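Side-chain contacts in glucose-6-phosphate 1-dehydrogenase (PDB 4LGV), which probably catalyses the NADP-dependent oxidation of glucose 6-phosphate to 6-phosphogluconolactone, the entry step of the pentose phosphate pathway: residues 58-63 and 101-106; 46-51 and 79-84; 105-110 and 117-122; 416-421 and 428-433. One frame throughout, in Å; residues are numbered along the deposited sequence.

Contact 1. Residues 58-63 and 101-106; sequences EELEHP and AGRLSY
Pro63 and Arg103 bring the two segments together, the CA of Pro63 lying 4.6 Å from the CA of Arg103. Residues 58-63 form the loop between helix 41-56 and strand 64-68, while 101-106 run from the end of helix 94-103 into strand 104-108. In the Rossmann-type nucleotide-binding fold, the first segment leads into, and the second enters, neighbouring parallel strands, and backbone hydrogen bonds between Ile64 and both Arg103 and Ser105 start that pairing. At this junction the CA of Pro63 makes a CA-H...O contact of 3.5 Å with the O of Arg103, bent to 125° at the hydrogen.

Arg103 supplies most of the side-chain contact. Its CG stands anti to the carbonyl carbon (chi1 -60°) and the chain continues extended to NE, which carries the guanidinium along the loop backbone to Leu60 and Glu61. On the way, CD of Arg103 passes 3.6 Å from the O of His62, and NE of Arg103 lies 3.7 Å from CB of Leu60. The guanidinium then presents a face to the loop backbone. A salt bridge from NE to Glu55, near the end of helix 41-56, fixes the direction of the group and links the junction of helix 94-103 and strand 104-108 to helix 41-56. The O of Leu60 sits 3.1 Å above the guanidinium plane, offset toward its rim. From there it approaches NH2 of Arg103 to 3.1 Å at too poor an angle for a hydrogen bond, and CZ of Arg103 to 3.2 Å.

Contact 2. Residues 46-51 and 79-84; sequences MTFRAL and DRAREA
Phe48 of helix 41-56 faces Ala81 of helix 74-87 with their CA atoms 5.9 Å apart, a close approach consistent with the small alanine side chain. The bond from CA to CB of Phe48 points at the other helix, and CG lies anti to the carbonyl carbon (chi1 -78°), which lays the ring against the turn containing Ala81 and Ala84. The CB of Ala81 stands 3.6 Å from the centroid of the Phe48 ring and 18° off its normal, a CH-pi contact over the face. Its closest ring atom is CE1 of Phe48, at 3.5 Å. The bond from CA to CB of Ala81 lies flat across the ring: CA is almost above the centre, 3.8 Å from CD2 of Phe48, and CB is displaced toward CE1. One turn further on, the CB of Ala84 reaches the same CD2 atom of Phe48 at 4.0 Å, from an oblique direction.

In the Rossmann-type domain helix 41-56 connects strand 32-36 to strand 64-68, and helix 74-87 lies in the connection from 64-68 to 104-108. Leu77 and Ile85 of helix 74-87 and Ile38 also pack on the Phe48 side chain, while Phe97 of helix 94-103 touches Ala81. No hydrogen bond crosses between the two segments, and the three residues that touch are buried. Cohesion here therefore depends on dispersion, shape fit and the modest attraction between methyl hydrogens and the ring's pi cloud.

Contact 3. Residues 105-110 and 117-122; sequences SYLSGD and YSELAE
This is a strand-to-helix packing contact at the rim of the parallel sheet, in which Leu107 of edge strand 104-108 meets Glu119 and Leu120 of helix 114-123. The axes of 105-108 and 117-122 come within 9.5 Å, and their N-to-C directions differ by 160°, so the helix runs back nearly antiparallel to the strand it follows. The nearest CA atoms, those of Leu107 and Leu120, are 7.7 Å apart, with the gap bridged by side chains.

Leu107 points at the helix with CG anti to its own amide nitrogen (chi1 -166°), and its two methyls part between two targets. CD2 of Leu107 rests on the helix backbone, 3.8 Å from CA of Leu120, and lies 3.9 Å from CD1 of the Leu120 side chain. This pairing belongs to the beta-alpha-beta crossover of the Rossmann-type fold: helix 114-123 carries the chain from the edge strand 104-108 over to strand 130-134, which lies beside strand 32-36. Leu120 continues the apolar layer inward, touching Phe36 of strand 32-36 and Leu148 of helix 141-150, whereas the CB of Ser108 points away from the helix and its OG is hydrogen-bonded to the O of Asp70.

The other methyl, CD1 of Leu107, meets the exposed side chain of Glu119, whose carboxylate oxygen OE2 comes to 3.2 Å. This close approach and the unusual chi1 of -109° may reflect an uncertain placement of the exposed carboxylate. From CG onward the Glu119 chain is extended, laying the carboxyl end across the leucine at a slant, with CD of Glu119 3.8 Å from CD1 of Leu107.

Contact 4. Residues 416-421 and 428-433; sequences YERLLY and RQLFAR
Arg418 is the first residue of helical segment 416-421 to touch the loop 428-433, and it does so through Leu430. With CG anti to the backbone N (chi1 -178°) and the chain extended to NE, its guanidinium reaches past the helix and presents a face to the leucine. CD1 of Leu430 lies over the centre of that group, 3.8 Å from CZ of Arg418, while CD2 of Leu430 is 4.0 Å from NH2 of Arg418; the two side chains cross nearly at right angles. The charged rim has other partners: NH1 hydrogen-bonds to the carbonyl oxygens of Gly196 and Gln198. Gly196 belongs to the DHFLGK sequence, the substrate-binding signature of this enzyme family, so the arginine probably steadies its end.

The receiving loop, which links helices 413-424 and 434-449, contains a type I beta turn from Arg428 to Phe431, placing Leu430 and Phe431 side by side against the helix. Leu419 meets both. Its CD2 lies 3.7 Å from CB of Leu430 and 3.8 Å from CZ of Phe431. Leu419 O approaches the same ring at its edge, in the ring plane, 3.4 Å from CZ of Phe431.

Contacts 1, 2 and 3 lie in the N-terminal, coenzyme-binding part of the chain, contact 4 in the C-terminal part. Along the chain, contacts 1 and 2 interleave their segments, contact 3 begins on strand 104-108 where contact 1 ends, and contact 4 comes much later. The centres of contacts 1 and 2 are 13 Å apart, and CD1 of Leu60 touches O of Leu51 at 3.3 Å; those of contacts 1 and 3 are 17 Å apart. Helix 413-424 of contact 4 packs across the interface between the two parts: OH of Tyr416 and OG1 of Thr47 in contact 2 form a probable 2.6 Å hydrogen bond, and Tyr421 packs on Glu59 of contact 1. The coenzyme-binding fold is thereby joined to the C-terminal part.

Contact 1. Residues 58-63 and 101-106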
# COMPACT_ATOMS: atom_id res chain seq x y z
N GLU A 58 -15.37 14.46 45.82
CA GLU A 58 -15.08 15.89 46.00
C GLU A 58 -15.09 16.66 44.68
O GLU A 58 -14.38 17.62 44.54
CB GLU A 58 -13.77 16.09 46.75
CG GLU A 58 -13.78 15.46 48.16
CD GLU A 58 -12.45 15.51 48.89
OE1 GLU A 58 -11.40 15.81 48.28
OE2 GLU A 58 -12.45 15.22 50.08
N GLU A 59 -15.92 16.25 43.75
CA GLU A 59 -16.00 16.89 42.45
C GLU A 59 -17.17 17.89 42.29
O GLU A 59 -17.24 18.57 41.28
CB GLU A 59 -16.01 15.83 41.33
CG GLU A 59 -14.64 15.16 41.16
CD GLU A 59 -14.64 13.93 40.23
OE1 GLU A 59 -15.67 13.25 40.05
OE2 GLU A 59 -13.59 13.62 39.66
N LEU A 60 -18.04 18.00 43.28
CA LEU A 60 -19.07 19.06 43.29
C LEU A 60 -18.55 20.28 44.06
O LEU A 60 -18.10 20.16 45.20
CB LEU A 60 -20.34 18.58 43.99
CG LEU A 60 -21.12 17.43 43.32
CD1 LEU A 60 -22.37 17.13 44.12
CD2 LEU A 60 -21.50 17.75 41.89
N GLU A 61 -18.59 21.44 43.42
CA GLU A 61 -18.05 22.67 44.02
C GLU A 61 -19.02 23.84 43.98
O GLU A 61 -18.65 24.92 44.37
CB GLU A 61 -16.74 23.11 43.32
CG GLU A 61 -15.63 22.05 43.29
CD GLU A 61 -14.56 22.24 42.21
OE1 GLU A 61 -14.81 22.83 41.13
OE2 GLU A 61 -13.44 21.74 42.44
N HIS A 62 -20.24 23.61 43.50
CA HIS A 62 -21.18 24.67 43.19
C HIS A 62 -22.61 24.31 43.63
O HIS A 62 -22.95 23.14 43.76
CB HIS A 62 -21.13 24.96 41.67
CG HIS A 62 -19.81 25.49 41.20
ND1 HIS A 62 -18.90 24.72 40.51
CD2 HIS A 62 -19.21 26.69 41.42
CE1 HIS A 62 -17.81 25.43 40.28
NE2 HIS A 62 -17.97 26.62 40.83
N PRO A 63 -23.45 25.31 43.85
CA PRO A 63 -24.82 25.06 44.21
C PRO A 63 -25.66 24.33 43.13
O PRO A 63 -25.35 24.38 41.91
CB PRO A 63 -25.38 26.46 44.49
CG PRO A 63 -24.16 27.35 44.66
CD PRO A 63 -23.16 26.76 43.73
N ALA A 101 -26.54 17.86 50.51
CA ALA A 101 -27.73 18.60 50.95
C ALA A 101 -27.43 20.06 51.13
O ALA A 101 -28.23 20.91 50.74
CB ALA A 101 -28.25 18.02 52.24
N GLY A 102 -26.26 20.36 51.65
CA GLY A 102 -25.80 21.75 51.80
C GLY A 102 -25.72 22.57 50.53
O GLY A 102 -25.81 23.80 50.60
N ARG A 103 -25.56 21.90 49.38
CA ARG A 103 -25.51 22.57 48.07
C ARG A 103 -26.89 22.71 47.41
O ARG A 103 -27.04 23.47 46.45
CB ARG A 103 -24.68 21.74 47.10
CG ARG A 103 -23.28 21.54 47.53
CD ARG A 103 -22.47 20.77 46.47
NE ARG A 103 -21.29 20.23 47.11
CZ ARG A 103 -20.24 20.95 47.51
NH1 ARG A 103 -20.16 22.27 47.29
NH2 ARG A 103 -19.22 20.32 48.13
N LEU A 104 -27.86 21.96 47.91
CA LEU A 104 -29.13 21.80 47.21
C LEU A 104 -30.18 22.79 47.67
O LEU A 104 -30.33 23.03 48.84
CB LEU A 104 -29.63 20.40 47.47
CG LEU A 104 -30.67 19.81 46.51
CD1 LEU A 104 -30.23 19.84 45.05
CD2 LEU A 104 -30.91 18.35 46.93
N SER A 105 -30.88 23.42 46.71
CA SER A 105 -32.12 24.15 46.99
C SER A 105 -33.21 23.62 46.09
O SER A 105 -32.94 22.88 45.14
CB SER A 105 -31.94 25.68 46.83
OG SER A 105 -31.45 26.01 45.55
N TYR A 106 -34.45 24.00 46.36
CA TYR A 106 -35.60 23.51 45.62
C TYR A 106 -36.57 24.61 45.28
O TYR A 106 -36.87 25.51 46.09
CB TYR A 106 -36.34 22.45 46.40
CG TYR A 106 -37.55 21.86 45.66
CD1 TYR A 106 -37.38 21.13 44.50
CD2 TYR A 106 -38.86 22.06 46.11
CE1 TYR A 106 -38.45 20.59 43.82
CE2 TYR A 106 -39.95 21.53 45.43
CZ TYR A 106 -39.74 20.76 44.29
OH TYR A 106 -40.82 20.25 43.56

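Contact 2. Residues 46-51 and 79-84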
# COMPACT_ATOMS: atom_id res chain seq x y z
N MET A 46 -31.08 7.39 38.85
CA MET A 46 -29.72 7.73 38.50
C MET A 46 -29.21 9.06 39.08
O MET A 46 -28.08 9.11 39.58
CB MET A 46 -29.55 7.80 36.95
CG MET A 46 -29.80 6.51 36.16
SD MET A 46 -28.69 5.09 36.44
CE MET A 46 -27.16 5.83 36.94
N THR A 47 -29.94 10.15 38.91
CA THR A 47 -29.29 11.47 39.10
C THR A 47 -28.82 11.72 40.53
O THR A 47 -27.68 12.14 40.76
CB THR A 47 -30.18 12.63 38.65
OG1 THR A 47 -30.73 12.34 37.37
CG2 THR A 47 -29.41 13.89 38.61
N PHE A 48 -29.68 11.43 41.50
CA PHE A 48 -29.29 11.59 42.90
C PHE A 48 -28.04 10.78 43.29
O PHE A 48 -27.10 11.31 43.92
CB PHE A 48 -30.42 11.24 43.82
CG PHE A 48 -31.46 12.30 43.93
CD1 PHE A 48 -31.12 13.58 44.27
CD2 PHE A 48 -32.81 12.00 43.76
CE1 PHE A 48 -32.08 14.54 44.39
CE2 PHE A 48 -33.79 12.98 43.88
CZ PHE A 48 -33.41 14.26 44.19
N ARG A 49 -28.02 9.52 42.90
CA ARG A 49 -26.83 8.68 43.10
C ARG A 49 -25.56 9.26 42.45
O ARG A 49 -24.49 9.30 43.05
CB ARG A 49 -27.10 7.29 42.55
CG ARG A 49 -26.07 6.27 42.99
CD ARG A 49 -26.08 5.05 42.10
NE ARG A 49 -25.08 4.12 42.53
CZ ARG A 49 -24.96 2.87 42.11
NH1 ARG A 49 -25.79 2.37 41.18
NH2 ARG A 49 -23.98 2.12 42.59
N ALA A 50 -25.70 9.73 41.22
CA ALA A 50 -24.57 10.33 40.49
C ALA A 50 -24.04 11.59 41.18
O ALA A 50 -22.83 11.72 41.35
CB ALA A 50 -24.98 10.64 39.09
N LEU A 51 -24.95 12.46 41.66
CA LEU A 51 -24.53 13.61 42.40
C LEU A 51 -23.82 13.23 43.72
O LEU A 51 -22.78 13.81 44.10
CB LEU A 51 -25.73 14.51 42.70
CG LEU A 51 -26.37 15.15 41.48
CD1 LEU A 51 -27.66 15.85 41.87
CD2 LEU A 51 -25.43 16.12 40.85
N ASP A 79 -35.30 13.94 51.80
CA ASP A 79 -35.73 12.59 52.12
C ASP A 79 -35.80 11.76 50.83
O ASP A 79 -35.39 10.62 50.80
CB ASP A 79 -37.09 12.56 52.82
CG ASP A 79 -37.04 13.13 54.24
OD1 ASP A 79 -35.98 13.06 54.89
OD2 ASP A 79 -38.10 13.66 54.68
N ARG A 80 -36.37 12.34 49.78
CA ARG A 80 -36.45 11.65 48.50
C ARG A 80 -35.07 11.28 47.96
O ARG A 80 -34.87 10.17 47.46
CB ARG A 80 -37.16 12.51 47.47
CG ARG A 80 -38.66 12.38 47.52
CD ARG A 80 -39.20 13.30 46.46
NE ARG A 80 -40.64 13.31 46.34
CZ ARG A 80 -41.34 12.68 45.39
NH1 ARG A 80 -40.77 11.94 44.45
NH2 ARG A 80 -42.65 12.80 45.40
N ALA A 81 -34.15 12.23 48.07
CA ALA A 81 -32.79 12.01 47.60
C ALA A 81 -32.06 10.92 48.38
O ALA A 81 -31.40 10.05 47.81
CB ALA A 81 -32.02 13.30 47.70
N ARG A 82 -32.28 10.93 49.69
CA ARG A 82 -31.69 9.96 50.58
C ARG A 82 -32.17 8.54 50.25
O ARG A 82 -31.37 7.62 50.02
CB ARG A 82 -32.03 10.34 52.01
CG ARG A 82 -31.30 9.52 53.05
CD ARG A 82 -31.79 9.83 54.49
NE ARG A 82 -31.64 11.24 54.84
CZ ARG A 82 -30.62 11.75 55.53
NH1 ARG A 82 -29.62 10.98 56.01
NH2 ARG A 82 -30.60 13.05 55.81
N GLU A 83 -33.48 8.37 50.18
CA GLU A 83 -34.03 7.08 49.83
C GLU A 83 -33.58 6.61 48.45
O GLU A 83 -33.28 5.43 48.27
CB GLU A 83 -35.55 7.10 49.86
CG GLU A 83 -36.10 7.28 51.27
CD GLU A 83 -35.75 6.08 52.14
OE1 GLU A 83 -36.06 4.95 51.72
OE2 GLU A 83 -35.07 6.25 53.20
N ALA A 84 -33.54 7.51 47.49
CA ALA A 84 -33.20 7.13 46.15
C ALA A 84 -31.78 6.59 46.12
O ALA A 84 -31.50 5.60 45.46
CB ALA A 84 -33.34 8.31 45.22

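Contact 3. Residues 105-110 and 117-122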
# COMPACT_ATOMS: atom_id res chain seq x y z
N SER A 105 -30.88 23.42 46.71
CA SER A 105 -32.12 24.15 46.99
C SER A 105 -33.21 23.62 46.09
O SER A 105 -32.94 22.88 45.14
CB SER A 105 -31.94 25.68 46.83
OG SER A 105 -31.45 26.01 45.55
N TYR A 106 -34.45 24.00 46.36
CA TYR A 106 -35.60 23.51 45.62
C TYR A 106 -36.57 24.61 45.28
O TYR A 106 -36.87 25.51 46.09
CB TYR A 106 -36.34 22.45 46.40
CG TYR A 106 -37.55 21.86 45.66
CD1 TYR A 106 -37.38 21.13 44.50
CD2 TYR A 106 -38.86 22.06 46.11
CE1 TYR A 106 -38.45 20.59 43.82
CE2 TYR A 106 -39.95 21.53 45.43
CZ TYR A 106 -39.74 20.76 44.29
OH TYR A 106 -40.82 20.25 43.56
N LEU A 107 -37.08 24.53 44.07
CA LEU A 107 -38.02 25.48 43.55
C LEU A 107 -39.16 24.76 42.84
O LEU A 107 -38.93 23.95 41.93
CB LEU A 107 -37.24 26.38 42.64
CG LEU A 107 -37.87 27.67 42.19
CD1 LEU A 107 -38.17 28.56 43.40
CD2 LEU A 107 -36.91 28.36 41.24
N SER A 108 -40.37 25.02 43.33
CA SER A 108 -41.61 24.41 42.86
C SER A 108 -42.40 25.32 41.92
O SER A 108 -42.58 26.50 42.23
CB SER A 108 -42.59 24.11 44.06
OG SER A 108 -43.64 23.29 43.61
N GLY A 109 -42.91 24.76 40.83
CA GLY A 109 -43.81 25.52 39.98
C GLY A 109 -44.09 24.82 38.69
O GLY A 109 -43.63 23.70 38.48
N ASP A 110 -44.82 25.51 37.82
CA ASP A 110 -45.20 25.02 36.51
C ASP A 110 -44.21 25.57 35.50
O ASP A 110 -44.07 26.80 35.33
CB ASP A 110 -46.62 25.52 36.16
CG ASP A 110 -47.25 24.81 34.94
OD1 ASP A 110 -46.52 24.43 34.02
OD2 ASP A 110 -48.50 24.67 34.88
N TYR A 117 -39.90 31.25 36.36
CA TYR A 117 -38.65 31.74 35.81
C TYR A 117 -38.21 33.06 36.44
O TYR A 117 -37.02 33.33 36.57
CB TYR A 117 -38.75 31.79 34.29
CG TYR A 117 -38.98 30.41 33.72
CD1 TYR A 117 -40.27 29.89 33.62
CD2 TYR A 117 -37.92 29.60 33.34
CE1 TYR A 117 -40.49 28.61 33.15
CE2 TYR A 117 -38.14 28.32 32.85
CZ TYR A 117 -39.43 27.84 32.75
OH TYR A 117 -39.71 26.55 32.30
N SER A 118 -39.17 33.90 36.81
CA SER A 118 -38.89 35.10 37.60
C SER A 118 -38.28 34.71 38.92
O SER A 118 -37.33 35.32 39.40
CB SER A 118 -40.17 35.91 37.90
OG SER A 118 -40.76 36.30 36.69
N GLU A 119 -38.89 33.72 39.55
CA GLU A 119 -38.34 33.18 40.80
C GLU A 119 -36.92 32.58 40.63
O GLU A 119 -36.00 32.84 41.41
CB GLU A 119 -39.29 32.10 41.31
CG GLU A 119 -40.06 32.47 42.54
CD GLU A 119 -40.79 31.27 43.11
OE1 GLU A 119 -41.75 30.79 42.44
OE2 GLU A 119 -40.38 30.79 44.21
N LEU A 120 -36.74 31.82 39.56
CA LEU A 120 -35.43 31.28 39.22
C LEU A 120 -34.43 32.39 39.01
O LEU A 120 -33.27 32.27 39.37
CB LEU A 120 -35.56 30.44 37.95
CG LEU A 120 -34.42 29.51 37.56
CD1 LEU A 120 -34.00 28.61 38.72
CD2 LEU A 120 -34.83 28.67 36.36
N ALA A 121 -34.87 33.48 38.39
CA ALA A 121 -33.96 34.61 38.06
C ALA A 121 -33.43 35.26 39.32
O ALA A 121 -32.35 35.79 39.30
CB ALA A 121 -34.65 35.64 37.17
N GLU A 122 -34.19 35.23 40.42
CA GLU A 122 -33.67 35.74 41.69
C GLU A 122 -32.53 34.89 42.22
O GLU A 122 -31.59 35.41 42.81
CB GLU A 122 -34.73 35.75 42.79
CG GLU A 122 -35.81 36.77 42.66
CD GLU A 122 -36.64 36.88 43.94
OE1 GLU A 122 -36.38 36.10 44.91
OE2 GLU A 122 -37.54 37.75 43.98

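Contact 4. Residues 416-421 and 428-433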
# COMPACT_ATOMS: atom_id res chain seq x y z
N TYR A 416 -23.33 7.38 33.42
CA TYR A 416 -24.20 8.49 33.72
C TYR A 416 -23.47 9.62 34.45
O TYR A 416 -23.54 10.78 34.04
CB TYR A 416 -25.38 7.97 34.51
CG TYR A 416 -26.37 9.03 34.73
CD1 TYR A 416 -27.29 9.37 33.74
CD2 TYR A 416 -26.35 9.76 35.88
CE1 TYR A 416 -28.19 10.40 33.91
CE2 TYR A 416 -27.25 10.80 36.09
CZ TYR A 416 -28.18 11.12 35.10
OH TYR A 416 -29.09 12.11 35.33
N GLU A 417 -22.72 9.31 35.48
CA GLU A 417 -21.92 10.34 36.17
C GLU A 417 -20.84 10.97 35.28
O GLU A 417 -20.55 12.17 35.39
CB GLU A 417 -21.29 9.78 37.46
CG GLU A 417 -20.26 8.69 37.26
CD GLU A 417 -19.85 7.97 38.54
OE1 GLU A 417 -20.33 8.39 39.57
OE2 GLU A 417 -19.06 7.00 38.53
N ARG A 418 -20.22 10.17 34.43
CA ARG A 418 -19.24 10.70 33.48
C ARG A 418 -19.87 11.77 32.57
O ARG A 418 -19.29 12.80 32.32
CB ARG A 418 -18.71 9.54 32.65
CG ARG A 418 -17.65 9.90 31.64
CD ARG A 418 -17.29 8.68 30.83
NE ARG A 418 -16.24 9.01 29.89
CZ ARG A 418 -16.04 8.42 28.70
NH1 ARG A 418 -16.86 7.47 28.24
NH2 ARG A 418 -15.00 8.79 27.99
N LEU A 419 -21.07 11.51 32.06
CA LEU A 419 -21.76 12.48 31.19
C LEU A 419 -22.13 13.75 31.92
O LEU A 419 -21.98 14.84 31.36
CB LEU A 419 -23.04 11.88 30.60
CG LEU A 419 -22.80 10.88 29.50
CD1 LEU A 419 -24.08 10.16 29.16
CD2 LEU A 419 -22.25 11.53 28.26
N LEU A 420 -22.58 13.61 33.16
CA LEU A 420 -23.02 14.77 33.95
C LEU A 420 -21.85 15.66 34.24
O LEU A 420 -21.94 16.88 34.15
CB LEU A 420 -23.63 14.35 35.31
CG LEU A 420 -25.11 14.57 35.53
CD1 LEU A 420 -25.42 14.31 37.00
CD2 LEU A 420 -25.57 15.96 35.14
N TYR A 421 -20.75 15.03 34.62
CA TYR A 421 -19.53 15.78 34.93
C TYR A 421 -19.02 16.48 33.66
O TYR A 421 -18.65 17.66 33.69
CB TYR A 421 -18.48 14.85 35.52
CG TYR A 421 -17.17 15.51 35.91
CD1 TYR A 421 -17.01 16.13 37.13
CD2 TYR A 421 -16.08 15.49 35.03
CE1 TYR A 421 -15.80 16.71 37.50
CE2 TYR A 421 -14.87 16.07 35.39
CZ TYR A 421 -14.74 16.67 36.63
OH TYR A 421 -13.54 17.27 36.97
N ARG A 428 -17.59 18.41 25.24
CA ARG A 428 -18.64 17.96 24.33
C ARG A 428 -18.35 16.70 23.50
O ARG A 428 -19.09 16.39 22.58
CB ARG A 428 -19.00 19.10 23.36
CG ARG A 428 -19.56 20.35 24.06
CD ARG A 428 -19.32 21.60 23.17
NE ARG A 428 -20.13 21.49 21.95
CZ ARG A 428 -19.80 21.95 20.74
NH1 ARG A 428 -18.63 22.57 20.53
NH2 ARG A 428 -20.67 21.78 19.74
N GLN A 429 -17.28 16.00 23.82
CA GLN A 429 -16.88 14.84 23.03
C GLN A 429 -17.91 13.70 23.03
O GLN A 429 -18.02 12.96 22.07
CB GLN A 429 -15.48 14.35 23.46
CG GLN A 429 -15.37 13.24 24.48
CD GLN A 429 -13.92 13.00 24.96
OE1 GLN A 429 -12.97 13.24 24.24
NE2 GLN A 429 -13.79 12.52 26.20
N LEU A 430 -18.64 13.58 24.12
CA LEU A 430 -19.60 12.52 24.31
C LEU A 430 -21.04 12.93 23.99
O LEU A 430 -21.95 12.21 24.27
CB LEU A 430 -19.55 12.03 25.74
CG LEU A 430 -18.18 11.56 26.25
CD1 LEU A 430 -18.24 11.35 27.74
CD2 LEU A 430 -17.76 10.28 25.51
N PHE A 431 -21.21 14.08 23.34
CA PHE A 431 -22.51 14.60 23.01
C PHE A 431 -22.59 14.85 21.50
O PHE A 431 -21.89 15.67 20.95
CB PHE A 431 -22.75 15.88 23.78
CG PHE A 431 -22.72 15.70 25.29
CD1 PHE A 431 -23.82 15.22 25.95
CD2 PHE A 431 -21.59 15.99 26.02
CE1 PHE A 431 -23.80 15.02 27.31
CE2 PHE A 431 -21.56 15.81 27.39
CZ PHE A 431 -22.66 15.34 28.04
N ALA A 432 -23.48 14.11 20.85
CA ALA A 432 -23.62 14.18 19.43
C ALA A 432 -24.02 15.59 18.98
O ALA A 432 -24.81 16.29 19.62
CB ALA A 432 -24.66 13.15 18.98
N ARG A 433 -23.46 15.99 17.87
CA ARG A 433 -23.69 17.30 17.31
C ARG A 433 -24.82 17.20 16.28
O ARG A 433 -25.09 16.13 15.73
CB ARG A 433 -22.41 17.82 16.67
CG ARG A 433 -22.40 19.31 16.38
CD ARG A 433 -21.05 19.80 15.87
NE ARG A 433 -20.71 19.25 14.55
CZ ARG A 433 -19.52 19.39 13.93
NH1 ARG A 433 -18.52 20.08 14.50
NH2 ARG A 433 -19.32 18.84 12.75